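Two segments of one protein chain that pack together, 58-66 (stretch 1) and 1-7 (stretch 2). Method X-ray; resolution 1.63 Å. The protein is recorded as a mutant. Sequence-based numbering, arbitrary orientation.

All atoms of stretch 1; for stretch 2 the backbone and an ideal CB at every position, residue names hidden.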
# COMPACT_ATOMS: atom_id res chain seq x y z
N VAL A 58 -1.35 6.00 8.36
CA VAL A 58 0.11 5.92 8.32
C VAL A 58 0.48 4.50 7.90
O VAL A 58 0.07 3.54 8.56
CB VAL A 58 0.74 6.27 9.67
CG1 VAL A 58 2.22 5.93 9.67
CG2 VAL A 58 0.51 7.75 9.99
N ILE A 59 1.23 4.38 6.81
CA ILE A 59 1.67 3.09 6.30
C ILE A 59 3.19 3.10 6.23
O ILE A 59 3.79 4.05 5.72
CB ILE A 59 1.08 2.80 4.91
CG1 ILE A 59 -0.44 2.70 5.00
CG2 ILE A 59 1.66 1.49 4.33
CD1 ILE A 59 -1.09 2.63 3.66
N VAL A 60 3.81 2.04 6.73
CA VAL A 60 5.25 1.84 6.61
C VAL A 60 5.50 0.90 5.44
O VAL A 60 4.91 -0.19 5.36
CB VAL A 60 5.85 1.30 7.91
CG1 VAL A 60 7.30 0.91 7.72
CG2 VAL A 60 5.70 2.36 9.00
N ALA A 61 6.33 1.34 4.51
CA ALA A 61 6.54 0.61 3.27
C ALA A 61 8.01 0.69 2.91
O ALA A 61 8.73 1.60 3.35
CB ALA A 61 5.69 1.18 2.13
N ASP A 62 8.47 -0.26 2.10
CA ASP A 62 9.86 -0.16 1.72
C ASP A 62 10.05 1.01 0.76
O ASP A 62 9.09 1.58 0.21
CB ASP A 62 10.38 -1.48 1.15
CG ASP A 62 10.01 -1.69 -0.28
OD1 ASP A 62 8.90 -1.28 -0.69
OD2 ASP A 62 10.83 -2.29 -1.01
N ALA A 63 11.31 1.42 0.62
CA ALA A 63 11.61 2.65 -0.11
C ALA A 63 11.12 2.60 -1.55
O ALA A 63 10.77 3.65 -2.12
CB ALA A 63 13.11 2.92 -0.08
N ALA A 64 11.07 1.42 -2.15
CA ALA A 64 10.71 1.31 -3.56
C ALA A 64 9.24 1.00 -3.80
O ALA A 64 8.85 0.88 -4.96
CB ALA A 64 11.57 0.26 -4.24
N HIS A 65 8.43 0.84 -2.76
CA HIS A 65 7.01 0.60 -2.96
C HIS A 65 6.37 1.74 -3.76
O HIS A 65 6.72 2.91 -3.56
CB HIS A 65 6.30 0.45 -1.61
CG HIS A 65 4.89 -0.04 -1.73
ND1 HIS A 65 4.57 -1.38 -1.72
CD2 HIS A 65 3.72 0.63 -1.86
CE1 HIS A 65 3.26 -1.52 -1.84
NE2 HIS A 65 2.72 -0.32 -1.93
N GLN A 66 5.45 1.40 -4.66
CA GLN A 66 4.90 2.35 -5.62
C GLN A 66 3.51 2.82 -5.23
O GLN A 66 2.70 2.05 -4.71
CB GLN A 66 4.88 1.74 -7.02
CG GLN A 66 6.26 1.40 -7.53
CD GLN A 66 6.23 0.65 -8.84
OE1 GLN A 66 5.25 0.71 -9.57
NE2 GLN A 66 7.31 -0.06 -9.14
N UNK A 1 6.60 -3.34 -1.18
CA UNK A 1 6.36 -4.13 0.02
C UNK A 1 5.88 -3.26 1.17
O UNK A 1 6.38 -2.15 1.35
CB UNK A 1 7.63 -4.88 0.43
N UNK A 2 4.92 -3.78 1.94
CA UNK A 2 4.36 -3.12 3.11
C UNK A 2 4.75 -3.87 4.39
O UNK A 2 4.95 -5.08 4.39
CB UNK A 2 2.84 -3.02 2.99
N UNK A 3 4.83 -3.12 5.48
CA UNK A 3 5.11 -3.73 6.78
C UNK A 3 4.09 -4.82 7.10
O UNK A 3 2.91 -4.70 6.76
CB UNK A 3 5.11 -2.67 7.88
N UNK A 4 4.56 -5.88 7.76
CA UNK A 4 3.69 -7.00 8.10
C UNK A 4 2.48 -6.58 8.92
O UNK A 4 1.45 -7.25 8.88
CB UNK A 4 4.48 -8.06 8.87
N UNK A 5 2.62 -5.52 9.72
CA UNK A 5 1.54 -5.12 10.61
C UNK A 5 0.53 -4.22 9.92
O UNK A 5 -0.40 -3.74 10.59
CB UNK A 5 2.11 -4.41 11.84
N UNK A 6 0.69 -3.98 8.63
CA UNK A 6 -0.22 -3.09 7.91
C UNK A 6 -1.59 -3.75 7.83
O UNK A 6 -1.70 -4.87 7.32
CB UNK A 6 0.31 -2.77 6.51
N UNK A 7 -2.64 -3.12 8.35
CA UNK A 7 -3.99 -3.69 8.18
C UNK A 7 -4.48 -3.44 6.76
O UNK A 7 -4.32 -2.36 6.21
CB UNK A 7 -4.97 -3.09 9.19

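The N of position 1 lies 2.9 Å from His-65 ND1 and 3.1 Å from Asp-62 OD1, and its O accepts a hydrogen bond from Asp-62 N at 2.9 Å (N-H...O angle 165°). CA-to-CB points sideways, with the ideal CB 4.0 Å from Asp-62 OD1 and 5.1 Å from His-65 ND1, so stretch 1 alone would admit a range of side chains. The deposited residue is Ala-1. Its N donates to both His-65 ND1 and Asp-62 OD1, the latter contact also a salt bridge.

Position 2 has extended angles (-112/152) and lies opposite Ala-61 at a CA-CA distance of 4.3 Å, the single bridge of this pairing. CA-to-CB is sideways, but the ideal CB sits 4.9 Å from Ile-59 CG2 and 5.1 Å from His-65 CE1, with the Ala-61 methyl also nearby. This apolar setting suits a branched aliphatic or another flexible hydrophobic chain such as methionine. Leu-2 (chi1 m, chi2 t) brings CD2 to 3.5 Å from Ala-61 CB and 3.9 Å from Ile-59 CG2. The same CD2 lies 3.5 Å from the His-65 ring centroid, 12° off the normal, a CH-pi contact over the face.

Position 3 donates its N to Val-60 O (2.9 Å, 166°), continuing the backbone pairing. CA-to-CB points toward stretch 1, and the ideal CB is 3.5 Å from Val-60 O; a small residue fits most simply. Ala-3 packs CB 4.0 Å from Val-60 CB.

Position 4 points away, with nothing of stretch 1 within 5.5 Å of its ideal CB, and its -57/-30 angles belong to a type I turn. Many residues would serve; Leu-4 makes no contact here.

Position 5, also in the turn, has a sideways CB beyond 5.5 Å of stretch 1, so only a long side chain could reach Val-60. Tyr-5 (chi1 p) does so, its OH 3.2 Å from Val-60 CG2, which lies at the ring edge.

Position 6 closes the turn, its N donating to the O of position 3 at 3.0 Å. CB points toward stretch 1, 5.0 Å from Ile-59 CG2; valine, serine or threonine would be plausible. Thr-6 donates OG1 to Ala-3 O (2.8 Å), while water 2 donates to OG1 (2.7 Å) and accepts from Val-60 N (2.9 Å). Its CG2 lies 4.3 Å from Ile-59 CG2.

Position 7 is out of reach and weakly constrained; phi of -76° admits the deposited Pro-7.

Stretch 2 (1-7) ALALYTP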
# COMPACT_ATOMS: atom_id res chain seq x y z
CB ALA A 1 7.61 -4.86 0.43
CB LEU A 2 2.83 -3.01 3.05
CG LEU A 2 2.25 -2.26 1.83
CD1 LEU A 2 0.74 -2.00 1.97
CD2 LEU A 2 2.98 -0.95 1.60
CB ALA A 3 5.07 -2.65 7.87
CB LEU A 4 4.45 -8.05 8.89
CG LEU A 4 5.74 -8.63 8.30
CD1 LEU A 4 6.16 -9.86 9.11
CD2 LEU A 4 5.50 -8.99 6.85
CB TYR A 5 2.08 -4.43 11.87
CG TYR A 5 3.05 -3.28 11.64
CD1 TYR A 5 2.66 -2.14 10.94
CD2 TYR A 5 4.33 -3.31 12.17
CE1 TYR A 5 3.54 -1.09 10.75
CE2 TYR A 5 5.22 -2.27 11.98
CZ TYR A 5 4.81 -1.16 11.26
OH TYR A 5 5.68 -0.11 11.07
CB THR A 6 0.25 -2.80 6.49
OG1 THR A 6 1.60 -2.29 6.51
CG2 THR A 6 -0.67 -1.74 5.86
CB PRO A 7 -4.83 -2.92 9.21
CG PRO A 7 -4.14 -1.59 9.32
CD PRO A 7 -2.67 -1.85 9.08
O HOH W 1 8.90 -2.23 -3.06
O HOH W 2 2.13 -0.02 7.91
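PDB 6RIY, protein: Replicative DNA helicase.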